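Local coordinates for protein ATP-dependent 6-phosphofructokinase isozyme 2 (Escherichia coli, PDB 3UMO) that catalyses the ATP-dependent phosphorylation of D-fructose 6-phosphate to fructose 1,6-bisphosphate, the first committing step of glycolysis, at residues 276-281 with 302-307; 183-188 with 257-262. All blocks are in the same frame, centred on the assembly; numbering follows the deposited sequence.

In the fold
Both contacts involve the ATP of chain E, and their centres lie about 14 Å apart. Interaction 2 places helix 254-267 against the loop that follows strand 183-184, beside the phosphates. Interaction 1 packs the C-terminal helix 297-307 onto helix 272-286, whose Val280 lies at the ribose. Helices 254-267 and 272-286 follow each other in the chain and join the two contacts. Gly279 O lies 3.4 Å from Met258 CB, and Gly279 CA lies 3.6 Å from Met262 CG. Met258 CE also comes within 3.5 Å of Val280 N. Asp256, probably the active-site residue, directly precedes segment 257-262 on helix 254-267. A bound potassium ion is about 12 Å from the side chain of each of Ile303 and Met258.

Interaction 1 (276-281 with 302-307); sequences VRFGVA and KIYAYL. With ATP (adenosine-5'-triphosphate), chain E.
Helix 272-286 and the C-terminal helix 297-307 of this ribokinase-like fold pack here through Ala281, Phe278 and Arg277 against Ile303, Tyr304 and Leu307. The two segments run at 138° to each other, with axes 8.5 Å apart at closest approach. Ala281 sits where the backbones come nearest. Its small CB lies 3.8 Å from Ile303 CG2 and also touches Tyr304 CB. Leu307 CD1 reaches back to Arg277 O, 3.4 Å away, and touches Val280 CG1.

Phe278 and Tyr304 form a T-shaped stack. The edge of Phe278 at CD1 points into the face of Tyr304, with the planes at 89° and the ring centres 5.5 Å apart. With CG of Phe278 anti to the backbone N (chi1 -163°), its ring lies beside Tyr304. Arg277 CB lies 3.8 Å from Tyr304 CE1.

Farther out, the Arg277 chain is extended from CG to NE and passes Leu307. Leu307 O lies above one face of the guanidinium, toward its NH1 rim, 3.0 Å from NH1, at an angle too poor for a hydrogen bond. A water donates to Leu307 O; its short approach to Arg277 NH1 is a doubtful bond. Arg277 NH2 makes a salt bridge to Glu273, one turn earlier in its own helix.

On the ligand side, the ATP O2' makes a weak 3.3 Å hydrogen bond to Val280 O. Around the pair, strand 238-241 packs on Val276, Arg277 and Val280. Helix 254-267 meets Phe278 through Ala261 and Tyr304 through Lys265.

Interaction 2 (183-188 with 257-262); sequences LVKPNQ and SMVGAM. With ATP (adenosine-5'-triphosphate), chain E; ATP (adenosine-5'-triphosphate), chain I.
This is a buried side-chain contact beside the ATP phosphates, where Leu183 and Lys185 meet Met258, Val259 and Met262. It joins the end of strand 183-184, between strands 162-166 and 221-224, and the loop after it, to helix 254-267. Lys185 carries most of it. Its methylene chain crosses Met258 and Val259 obliquely. Lys185 CD lies 3.5 Å from Met258 SD, and Lys185 CE lies 3.7 Å from Val259 CG2. One turn after Met258, Met262 CE touches Lys185 CG, the two side chains crossing at about a right angle. Toward the strand, Leu183 CD2 packs on Met262 CB at 4.2 Å.

The Lys185 chain bends at its last two torsions (chi3 70°, chi4 56°). Its NZ donates a 2.9 Å hydrogen bond to O2B of the chain E ATP and another to Ser224 OG. An alanine in place of Lys185 would probably leave O2B without this positive partner and open a gap beside Met258 and Val259.

Asn187 sits at the N-cap of helix 188-195, where its OD1 accepts from Glu190 N. This fixes the amide with ND2 toward the nucleotides. ND2 donates a nearly straight 3.0 Å bond to O1B of the chain E ATP (172°). It also makes a weak bond to O3G of the chain I ATP, consistent with the allosteric inhibitor ATP, whose binding site includes Asn187. Met258 CE reaches the ribose of the chain E ATP, 3.2 Å from O3'. The contact thus packs the lysine methylenes on Met258, Val259 and Met262 while NZ reaches the phosphate oxygen O2B, where the ammonium would probably offset negative charge.

Interaction 1 (276-281 with 302-307)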
ATOM      1  N   VAL A 276     -23.389  -1.284 -29.873  1.00 21.11           N
ATOM      2  CA  VAL A 276     -22.356  -0.636 -29.061  1.00 20.16           C
ATOM      3  C   VAL A 276     -22.979   0.213 -27.955  1.00 21.44           C
ATOM      4  O   VAL A 276     -22.495   0.227 -26.817  1.00 18.95           O
ATOM      5  CB  VAL A 276     -21.374   0.201 -29.926  1.00 21.19           C
ATOM      6  CG1 VAL A 276     -20.386   0.962 -29.055  1.00 20.41           C
ATOM      7  CG2 VAL A 276     -20.620  -0.707 -30.907  1.00 23.35           C
ATOM      8  N   ARG A 277     -24.068   0.901 -28.279  1.00 19.19           N
ATOM      9  CA  ARG A 277     -24.764   1.692 -27.272  1.00 21.86           C
ATOM     10  C   ARG A 277     -25.235   0.830 -26.105  1.00 24.89           C
ATOM     11  O   ARG A 277     -25.042   1.192 -24.953  1.00 23.68           O
ATOM     12  CB  ARG A 277     -25.965   2.417 -27.870  1.00 24.45           C
ATOM     13  CG  ARG A 277     -25.616   3.609 -28.717  1.00 22.36           C
ATOM     14  CD  ARG A 277     -26.884   4.409 -29.022  1.00 23.65           C
ATOM     15  NE  ARG A 277     -26.731   5.355 -30.126  1.00 43.94           N
ATOM     16  CZ  ARG A 277     -25.959   6.438 -30.094  1.00 62.69           C
ATOM     17  NH1 ARG A 277     -25.242   6.727 -29.014  1.00 68.78           N
ATOM     18  NH2 ARG A 277     -25.898   7.235 -31.152  1.00 67.96           N
ATOM     19  N   PHE A 278     -25.860  -0.303 -26.412  1.00 19.77           N
ATOM     20  CA  PHE A 278     -26.368  -1.187 -25.374  1.00 23.52           C
ATOM     21  C   PHE A 278     -25.200  -1.797 -24.604  1.00 16.67           C
ATOM     22  O   PHE A 278     -25.270  -1.969 -23.386  1.00 18.05           O
ATOM     23  CB  PHE A 278     -27.241  -2.284 -25.985  1.00 24.50           C
ATOM     24  CG  PHE A 278     -28.125  -2.982 -24.993  1.00 21.84           C
ATOM     25  CD1 PHE A 278     -29.013  -2.259 -24.213  1.00 26.30           C
ATOM     26  CD2 PHE A 278     -28.090  -4.363 -24.856  1.00 21.16           C
ATOM     27  CE1 PHE A 278     -29.839  -2.896 -23.299  1.00 26.97           C
ATOM     28  CE2 PHE A 278     -28.918  -5.008 -23.936  1.00 20.99           C
ATOM     29  CZ  PHE A 278     -29.789  -4.273 -23.160  1.00 26.66           C
ATOM     30  N   GLY A 279     -24.115  -2.096 -25.317  1.00 18.39           N
ATOM     31  CA  GLY A 279     -22.903  -2.598 -24.683  1.00 18.20           C
ATOM     32  C   GLY A 279     -22.329  -1.608 -23.677  1.00 20.06           C
ATOM     33  O   GLY A 279     -21.989  -1.977 -22.548  1.00 18.37           O
ATOM     34  N   VAL A 280     -22.197  -0.349 -24.084  1.00 15.79           N
ATOM     35  CA  VAL A 280     -21.700   0.680 -23.178  1.00 15.44           C
ATOM     36  C   VAL A 280     -22.658   0.876 -22.005  1.00 18.09           C
ATOM     37  O   VAL A 280     -22.220   1.033 -20.861  1.00 15.95           O
ATOM     38  CB  VAL A 280     -21.442   2.021 -23.908  1.00 15.98           C
ATOM     39  CG1 VAL A 280     -21.321   3.181 -22.911  1.00 16.72           C
ATOM     40  CG2 VAL A 280     -20.181   1.908 -24.748  1.00 18.31           C
ATOM     41  N   ALA A 281     -23.960   0.859 -22.286  1.00 18.15           N
ATOM     42  CA  ALA A 281     -24.952   1.013 -21.221  1.00 16.31           C
ATOM     43  C   ALA A 281     -24.805  -0.069 -20.153  1.00 15.98           C
ATOM     44  O   ALA A 281     -24.818   0.229 -18.955  1.00 18.69           O
ATOM     45  CB  ALA A 281     -26.379   1.031 -21.787  1.00 18.14           C
ATOM     46  N   LYS A 302     -31.700   2.747 -18.292  1.00 22.35           N
ATOM     47  CA  LYS A 302     -31.605   4.191 -18.063  1.00 21.89           C
ATOM     48  C   LYS A 302     -30.455   4.803 -18.859  1.00 21.13           C
ATOM     49  O   LYS A 302     -30.611   5.839 -19.514  1.00 23.02           O
ATOM     50  CB  LYS A 302     -31.417   4.479 -16.570  1.00 25.79           C
ATOM     51  CG  LYS A 302     -31.375   5.965 -16.216  1.00 28.78           C
ATOM     52  CD  LYS A 302     -30.906   6.182 -14.775  1.00 37.42           C
ATOM     53  CE  LYS A 302     -31.838   5.510 -13.776  1.00 36.89           C
ATOM     54  NZ  LYS A 302     -31.425   5.753 -12.357  1.00 43.02           N
ATOM     55  N   ILE A 303     -29.294   4.160 -18.796  1.00 21.66           N
ATOM     56  CA  ILE A 303     -28.136   4.637 -19.548  1.00 21.68           C
ATOM     57  C   ILE A 303     -28.388   4.531 -21.056  1.00 21.37           C
ATOM     58  O   ILE A 303     -28.110   5.468 -21.806  1.00 20.29           O
ATOM     59  CB  ILE A 303     -26.850   3.883 -19.160  1.00 19.72           C
ATOM     60  CG1 ILE A 303     -26.501   4.168 -17.695  1.00 23.68           C
ATOM     61  CG2 ILE A 303     -25.693   4.305 -20.075  1.00 17.73           C
ATOM     62  CD1 ILE A 303     -25.451   3.232 -17.103  1.00 24.63           C
ATOM     63  N   TYR A 304     -28.937   3.400 -21.496  1.00 19.31           N
ATOM     64  CA  TYR A 304     -29.244   3.221 -22.912  1.00 24.86           C
ATOM     65  C   TYR A 304     -30.208   4.288 -23.437  1.00 29.28           C
ATOM     66  O   TYR A 304     -30.020   4.808 -24.534  1.00 25.16           O
ATOM     67  CB  TYR A 304     -29.789   1.815 -23.180  1.00 21.32           C
ATOM     68  CG  TYR A 304     -30.121   1.557 -24.631  1.00 22.44           C
ATOM     69  CD1 TYR A 304     -29.120   1.303 -25.561  1.00 24.61           C
ATOM     70  CD2 TYR A 304     -31.441   1.571 -25.072  1.00 35.01           C
ATOM     71  CE1 TYR A 304     -29.422   1.066 -26.890  1.00 27.26           C
ATOM     72  CE2 TYR A 304     -31.755   1.336 -26.398  1.00 42.52           C
ATOM     73  CZ  TYR A 304     -30.745   1.084 -27.302  1.00 35.84           C
ATOM     74  OH  TYR A 304     -31.068   0.852 -28.618  1.00 45.10           O
ATOM     75  N   ALA A 305     -31.230   4.620 -22.653  1.00 26.76           N
ATOM     76  CA  ALA A 305     -32.168   5.674 -23.039  1.00 28.40           C
ATOM     77  C   ALA A 305     -31.455   7.010 -23.240  1.00 30.95           C
ATOM     78  O   ALA A 305     -31.737   7.740 -24.197  1.00 29.40           O
ATOM     79  CB  ALA A 305     -33.276   5.813 -22.003  1.00 29.61           C
ATOM     80  N   TYR A 306     -30.530   7.323 -22.336  1.00 25.47           N
ATOM     81  CA  TYR A 306     -29.737   8.544 -22.438  1.00 27.61           C
ATOM     82  C   TYR A 306     -28.895   8.542 -23.709  1.00 26.63           C
ATOM     83  O   TYR A 306     -28.868   9.527 -24.436  1.00 26.83           O
ATOM     84  CB  TYR A 306     -28.841   8.703 -21.209  1.00 24.11           C
ATOM     85  CG  TYR A 306     -27.772   9.769 -21.331  1.00 27.49           C
ATOM     86  CD1 TYR A 306     -28.055  11.102 -21.051  1.00 35.18           C
ATOM     87  CD2 TYR A 306     -26.471   9.439 -21.701  1.00 30.87           C
ATOM     88  CE1 TYR A 306     -27.079  12.073 -21.149  1.00 37.54           C
ATOM     89  CE2 TYR A 306     -25.490  10.406 -21.805  1.00 37.42           C
ATOM     90  CZ  TYR A 306     -25.800  11.721 -21.523  1.00 34.98           C
ATOM     91  OH  TYR A 306     -24.823  12.685 -21.623  1.00 38.94           O
ATOM     92  N   LEU A 307     -28.210   7.432 -23.974  1.00 20.84           N
ATOM     93  CA  LEU A 307     -27.368   7.326 -25.162  1.00 23.87           C
ATOM     94  C   LEU A 307     -28.174   7.398 -26.459  1.00 25.17           C
ATOM     95  O   LEU A 307     -27.643   7.773 -27.510  1.00 29.93           O
ATOM     96  CB  LEU A 307     -26.566   6.025 -25.133  1.00 24.41           C
ATOM     97  CG  LEU A 307     -25.602   5.832 -23.966  1.00 22.59           C
ATOM     98  CD1 LEU A 307     -25.060   4.412 -23.974  1.00 22.09           C
ATOM     99  CD2 LEU A 307     -24.472   6.849 -24.025  1.00 25.06           C
TER
HETATM  100  PG  ATP E 313     -12.981  -6.217 -17.643  1.00 17.63           P
HETATM  101  O1G ATP E 313     -12.855  -7.509 -18.372  1.00 16.36           O
HETATM  102  O2G ATP E 313     -14.145  -6.426 -16.678  1.00 15.88           O
HETATM  103  O3G ATP E 313     -11.742  -5.822 -16.917  1.00 19.75           O
HETATM  104  PB  ATP E 313     -12.651  -4.736 -19.926  1.00 18.74           P
HETATM  105  O1B ATP E 313     -11.216  -4.224 -19.592  1.00 16.74           O
HETATM  106  O2B ATP E 313     -12.684  -5.893 -20.947  1.00 17.93           O
HETATM  107  O3B ATP E 313     -13.473  -5.100 -18.609  1.00 15.99           O
HETATM  108  PA  ATP E 313     -13.687  -2.068 -20.237  1.00 17.07           P
HETATM  109  O1A ATP E 313     -12.805  -1.673 -19.090  1.00 16.55           O
HETATM  110  O2A ATP E 313     -13.489  -1.201 -21.482  1.00 17.17           O
HETATM  111  O3A ATP E 313     -13.484  -3.563 -20.603  1.00 14.62           O
HETATM  112  O5' ATP E 313     -15.207  -2.005 -19.715  1.00 18.61           O
HETATM  113  C5' ATP E 313     -16.245  -2.155 -20.623  1.00 20.38           C
HETATM  114  C4' ATP E 313     -17.287  -1.130 -20.622  1.00 17.33           C
HETATM  115  O4' ATP E 313     -17.669  -0.881 -19.251  1.00 15.49           O
HETATM  116  C3' ATP E 313     -16.795   0.177 -21.085  1.00 19.31           C
HETATM  117  O3' ATP E 313     -16.828   0.278 -22.459  1.00 17.19           O
HETATM  118  C2' ATP E 313     -17.701   1.122 -20.410  1.00 20.59           C
HETATM  119  O2' ATP E 313     -18.931   1.110 -21.011  1.00 19.73           O
HETATM  120  C1' ATP E 313     -17.838   0.506 -19.071  1.00 15.43           C
HETATM  121  N9  ATP E 313     -16.839   1.019 -18.136  1.00 16.36           N
HETATM  122  C8  ATP E 313     -15.682   0.420 -17.799  1.00 19.83           C
HETATM  123  N7  ATP E 313     -15.047   1.223 -16.910  1.00 17.30           N
HETATM  124  C5  ATP E 313     -15.800   2.320 -16.690  1.00 18.10           C
HETATM  125  C6  ATP E 313     -15.650   3.454 -15.884  1.00 21.70           C
HETATM  126  N6  ATP E 313     -14.436   3.639 -15.020  1.00 19.59           N
HETATM  127  N1  ATP E 313     -16.619   4.385 -15.901  1.00 16.90           N
HETATM  128  C2  ATP E 313     -17.713   4.242 -16.669  1.00 17.83           C
HETATM  129  N3  ATP E 313     -17.882   3.167 -17.444  1.00 17.78           N
HETATM  130  C4  ATP E 313     -16.951   2.197 -17.472  1.00 17.97           C
HETATM  131  O   HOH W   1     -25.006   8.896 -27.726  1.00 52.80           O

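Interaction 2 (183-188 with 257-262)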
ATOM      1  N   LEU A 183     -17.835 -11.181 -33.841  1.00 22.74           N
ATOM      2  CA  LEU A 183     -17.566 -10.038 -32.986  1.00 26.21           C
ATOM      3  C   LEU A 183     -16.426 -10.353 -32.043  1.00 22.01           C
ATOM      4  O   LEU A 183     -16.393 -11.420 -31.434  1.00 22.64           O
ATOM      5  CB  LEU A 183     -18.807  -9.695 -32.158  1.00 19.07           C
ATOM      6  CG  LEU A 183     -18.664  -8.656 -31.044  1.00 25.40           C
ATOM      7  CD1 LEU A 183     -18.370  -7.284 -31.614  1.00 26.71           C
ATOM      8  CD2 LEU A 183     -19.927  -8.622 -30.178  1.00 30.29           C
ATOM      9  N   VAL A 184     -15.493  -9.418 -31.912  1.00 22.05           N
ATOM     10  CA  VAL A 184     -14.451  -9.534 -30.897  1.00 17.50           C
ATOM     11  C   VAL A 184     -14.442  -8.249 -30.060  1.00 19.18           C
ATOM     12  O   VAL A 184     -14.631  -7.157 -30.601  1.00 20.66           O
ATOM     13  CB  VAL A 184     -13.061  -9.812 -31.544  1.00 23.94           C
ATOM     14  CG1 VAL A 184     -12.640  -8.666 -32.457  1.00 24.62           C
ATOM     15  CG2 VAL A 184     -12.004 -10.086 -30.471  1.00 24.77           C
ATOM     16  N   LYS A 185     -14.265  -8.380 -28.745  1.00 18.35           N
ATOM     17  CA  LYS A 185     -14.195  -7.208 -27.866  1.00 16.75           C
ATOM     18  C   LYS A 185     -12.870  -7.119 -27.112  1.00 17.52           C
ATOM     19  O   LYS A 185     -12.787  -7.464 -25.929  1.00 19.67           O
ATOM     20  CB  LYS A 185     -15.366  -7.123 -26.857  1.00 19.63           C
ATOM     21  CG  LYS A 185     -15.377  -5.755 -26.111  1.00 16.45           C
ATOM     22  CD  LYS A 185     -15.945  -5.796 -24.693  1.00 16.59           C
ATOM     23  CE  LYS A 185     -15.024  -6.528 -23.705  1.00 17.14           C
ATOM     24  NZ  LYS A 185     -13.643  -5.959 -23.648  1.00 16.92           N
ATOM     25  N   PRO A 186     -11.820  -6.656 -27.796  1.00 16.75           N
ATOM     26  CA  PRO A 186     -10.614  -6.395 -27.017  1.00 15.90           C
ATOM     27  C   PRO A 186     -10.760  -5.088 -26.248  1.00 19.61           C
ATOM     28  O   PRO A 186     -11.394  -4.147 -26.738  1.00 15.70           O
ATOM     29  CB  PRO A 186      -9.537  -6.226 -28.090  1.00 17.11           C
ATOM     30  CG  PRO A 186     -10.288  -5.679 -29.287  1.00 18.38           C
ATOM     31  CD  PRO A 186     -11.666  -6.315 -29.224  1.00 19.29           C
ATOM     32  N   ASN A 187     -10.180  -5.015 -25.056  1.00 16.45           N
ATOM     33  CA  ASN A 187      -9.934  -3.691 -24.479  1.00 15.53           C
ATOM     34  C   ASN A 187      -8.683  -3.103 -25.120  1.00 17.51           C
ATOM     35  O   ASN A 187      -8.147  -3.677 -26.074  1.00 17.80           O
ATOM     36  CB  ASN A 187      -9.850  -3.696 -22.943  1.00 17.01           C
ATOM     37  CG  ASN A 187      -8.675  -4.495 -22.406  1.00 16.37           C
ATOM     38  OD1 ASN A 187      -7.719  -4.812 -23.120  1.00 17.70           O
ATOM     39  ND2 ASN A 187      -8.742  -4.818 -21.115  1.00 15.93           N
ATOM     40  N   GLN A 188      -8.219  -1.962 -24.624  1.00 19.03           N
ATOM     41  CA  GLN A 188      -7.084  -1.298 -25.266  1.00 17.91           C
ATOM     42  C   GLN A 188      -5.801  -2.100 -25.180  1.00 22.49           C
ATOM     43  O   GLN A 188      -5.057  -2.209 -26.163  1.00 21.49           O
ATOM     44  CB  GLN A 188      -6.874   0.095 -24.688  1.00 22.18           C
ATOM     45  CG  GLN A 188      -7.978   1.038 -25.068  1.00 22.00           C
ATOM     46  CD  GLN A 188      -7.979   2.272 -24.213  1.00 30.20           C
ATOM     47  OE1 GLN A 188      -8.599   2.294 -23.149  1.00 26.08           O
ATOM     48  NE2 GLN A 188      -7.268   3.305 -24.658  1.00 25.67           N
ATOM     49  N   SER A 257     -20.361  -7.698 -18.693  1.00 16.89           N
ATOM     50  CA  SER A 257     -21.681  -7.097 -18.826  1.00 17.37           C
ATOM     51  C   SER A 257     -21.843  -6.514 -20.219  1.00 17.03           C
ATOM     52  O   SER A 257     -22.880  -6.702 -20.859  1.00 17.24           O
ATOM     53  CB  SER A 257     -21.897  -6.002 -17.780  1.00 15.45           C
ATOM     54  OG  SER A 257     -21.992  -6.568 -16.480  1.00 19.08           O
ATOM     55  N   MET A 258     -20.821  -5.800 -20.682  1.00 16.82           N
ATOM     56  CA  MET A 258     -20.844  -5.255 -22.037  1.00 18.62           C
ATOM     57  C   MET A 258     -20.986  -6.352 -23.090  1.00 20.09           C
ATOM     58  O   MET A 258     -21.784  -6.224 -24.028  1.00 18.20           O
ATOM     59  CB  MET A 258     -19.580  -4.430 -22.313  1.00 17.15           C
ATOM     60  CG  MET A 258     -19.364  -4.142 -23.793  1.00 17.45           C
ATOM     61  SD  MET A 258     -18.006  -2.990 -24.074  1.00 18.80           S
ATOM     62  CE  MET A 258     -18.895  -1.435 -24.131  1.00 21.99           C
ATOM     63  N   VAL A 259     -20.208  -7.423 -22.955  1.00 17.67           N
ATOM     64  CA  VAL A 259     -20.297  -8.528 -23.912  1.00 15.75           C
ATOM     65  C   VAL A 259     -21.680  -9.178 -23.921  1.00 20.79           C
ATOM     66  O   VAL A 259     -22.229  -9.465 -24.995  1.00 19.35           O
ATOM     67  CB  VAL A 259     -19.187  -9.576 -23.693  1.00 16.13           C
ATOM     68  CG1 VAL A 259     -19.426 -10.802 -24.562  1.00 18.78           C
ATOM     69  CG2 VAL A 259     -17.833  -8.957 -24.001  1.00 17.98           C
ATOM     70  N   GLY A 260     -22.248  -9.386 -22.734  1.00 20.07           N
ATOM     71  CA  GLY A 260     -23.593  -9.933 -22.616  1.00 21.57           C
ATOM     72  C   GLY A 260     -24.611  -9.089 -23.363  1.00 19.28           C
ATOM     73  O   GLY A 260     -25.440  -9.613 -24.118  1.00 21.36           O
ATOM     74  N   ALA A 261     -24.527  -7.776 -23.176  1.00 17.09           N
ATOM     75  CA  ALA A 261     -25.443  -6.847 -23.834  1.00 19.56           C
ATOM     76  C   ALA A 261     -25.281  -6.848 -25.346  1.00 20.53           C
ATOM     77  O   ALA A 261     -26.270  -6.833 -26.091  1.00 20.51           O
ATOM     78  CB  ALA A 261     -25.249  -5.440 -23.292  1.00 19.67           C
ATOM     79  N   MET A 262     -24.037  -6.824 -25.812  1.00 20.27           N
ATOM     80  CA  MET A 262     -23.813  -6.799 -27.251  1.00 16.63           C
ATOM     81  C   MET A 262     -24.241  -8.108 -27.903  1.00 22.36           C
ATOM     82  O   MET A 262     -24.736  -8.113 -29.028  1.00 24.39           O
ATOM     83  CB  MET A 262     -22.360  -6.445 -27.584  1.00 16.32           C
ATOM     84  CG  MET A 262     -22.021  -5.012 -27.168  1.00 16.62           C
ATOM     85  SD  MET A 262     -20.473  -4.394 -27.842  1.00 20.93           S
ATOM     86  CE  MET A 262     -19.296  -5.617 -27.251  1.00 21.81           C
TER
HETATM   87  PG  ATP E 313     -12.981  -6.217 -17.643  1.00 17.63           P
HETATM   88  O1G ATP E 313     -12.855  -7.509 -18.372  1.00 16.36           O
HETATM   89  O2G ATP E 313     -14.145  -6.426 -16.678  1.00 15.88           O
HETATM   90  O3G ATP E 313     -11.742  -5.822 -16.917  1.00 19.75           O
HETATM   91  PB  ATP E 313     -12.651  -4.736 -19.926  1.00 18.74           P
HETATM   92  O1B ATP E 313     -11.216  -4.224 -19.592  1.00 16.74           O
HETATM   93  O2B ATP E 313     -12.684  -5.893 -20.947  1.00 17.93           O
HETATM   94  O3B ATP E 313     -13.473  -5.100 -18.609  1.00 15.99           O
HETATM   95  PA  ATP E 313     -13.687  -2.068 -20.237  1.00 17.07           P
HETATM   96  O1A ATP E 313     -12.805  -1.673 -19.090  1.00 16.55           O
HETATM   97  O2A ATP E 313     -13.489  -1.201 -21.482  1.00 17.17           O
HETATM   98  O3A ATP E 313     -13.484  -3.563 -20.603  1.00 14.62           O
HETATM   99  O5' ATP E 313     -15.207  -2.005 -19.715  1.00 18.61           O
HETATM  100  C5' ATP E 313     -16.245  -2.155 -20.623  1.00 20.38           C
HETATM  101  C4' ATP E 313     -17.287  -1.130 -20.622  1.00 17.33           C
HETATM  102  O4' ATP E 313     -17.669  -0.881 -19.251  1.00 15.49           O
HETATM  103  C3' ATP E 313     -16.795   0.177 -21.085  1.00 19.31           C
HETATM  104  O3' ATP E 313     -16.828   0.278 -22.459  1.00 17.19           O
HETATM  105  C2' ATP E 313     -17.701   1.122 -20.410  1.00 20.59           C
HETATM  106  O2' ATP E 313     -18.931   1.110 -21.011  1.00 19.73           O
HETATM  107  C1' ATP E 313     -17.838   0.506 -19.071  1.00 15.43           C
HETATM  108  N9  ATP E 313     -16.839   1.019 -18.136  1.00 16.36           N
HETATM  109  C8  ATP E 313     -15.682   0.420 -17.799  1.00 19.83           C
HETATM  110  N7  ATP E 313     -15.047   1.223 -16.910  1.00 17.30           N
HETATM  111  C5  ATP E 313     -15.800   2.320 -16.690  1.00 18.10           C
HETATM  112  C6  ATP E 313     -15.650   3.454 -15.884  1.00 21.70           C
HETATM  113  N6  ATP E 313     -14.436   3.639 -15.020  1.00 19.59           N
HETATM  114  N1  ATP E 313     -16.619   4.385 -15.901  1.00 16.90           N
HETATM  115  C2  ATP E 313     -17.713   4.242 -16.669  1.00 17.83           C
HETATM  116  N3  ATP E 313     -17.882   3.167 -17.444  1.00 17.78           N
HETATM  117  C4  ATP E 313     -16.951   2.197 -17.472  1.00 17.97           C
HETATM  118  PG  ATP I 312      -7.629  -6.363 -18.012  0.58 19.71           P
HETATM  119  O1G ATP I 312      -8.964  -5.893 -18.485  0.58 14.18           O
HETATM  120  O2G ATP I 312      -7.673  -7.892 -17.993  0.58 21.02           O
HETATM  121  O3G ATP I 312      -6.532  -5.884 -18.931  0.58 18.56           O
HETATM  122  PB  ATP I 312      -7.859  -4.740 -15.699  0.58 22.09           P
HETATM  123  O1B ATP I 312      -7.329  -4.998 -14.223  0.58 23.53           O
HETATM  124  O2B ATP I 312      -9.381  -4.542 -15.682  0.58 22.10           O
HETATM  125  O3B ATP I 312      -7.388  -6.014 -16.530  0.58 24.41           O
HETATM  126  PA  ATP I 312      -5.832  -2.860 -15.879  0.58 37.44           P
HETATM  127  O1A ATP I 312      -4.876  -3.953 -15.445  0.58 35.13           O
HETATM  128  O2A ATP I 312      -5.234  -2.041 -17.033  0.58 34.82           O
HETATM  129  O3A ATP I 312      -7.163  -3.472 -16.307  0.58 28.13           O
HETATM  130  O5' ATP I 312      -6.070  -1.885 -14.620  0.58 41.80           O
HETATM  131  C5' ATP I 312      -7.333  -1.486 -14.240  0.58 34.84           C
HETATM  132  C4' ATP I 312      -7.388  -0.687 -13.027  0.58 36.89           C
HETATM  133  O4' ATP I 312      -6.393  -1.210 -12.121  0.58 37.08           O
HETATM  134  C3' ATP I 312      -6.957   0.685 -13.315  0.58 39.84           C
HETATM  135  O3' ATP I 312      -8.042   1.486 -13.578  0.58 43.06           O
HETATM  136  C2' ATP I 312      -6.263   1.111 -12.099  0.58 43.93           C
HETATM  137  O2' ATP I 312      -7.187   1.604 -11.223  0.58 52.26           O
HETATM  138  C1' ATP I 312      -5.681  -0.137 -11.555  0.58 38.57           C
HETATM  139  N9  ATP I 312      -4.258  -0.269 -11.852  0.58 33.92           N
HETATM  140  C8  ATP I 312      -3.741  -0.898 -12.922  0.58 34.05           C
HETATM  141  N7  ATP I 312      -2.391  -0.815 -12.847  0.58 33.23           N
HETATM  142  C5  ATP I 312      -2.055  -0.139 -11.730  0.58 30.38           C
HETATM  143  C6  ATP I 312      -0.837   0.236 -11.149  0.58 34.53           C
HETATM  144  N6  ATP I 312       0.471  -0.118 -11.803  0.58 38.43           N
HETATM  145  N1  ATP I 312      -0.857   0.926  -9.993  0.58 36.07           N
HETATM  146  C2  ATP I 312      -2.021   1.250  -9.399  0.58 36.92           C
HETATM  147  N3  ATP I 312      -3.199   0.900  -9.930  0.58 30.99           N
HETATM  148  C4  ATP I 312      -3.251   0.216 -11.084  0.58 28.08           C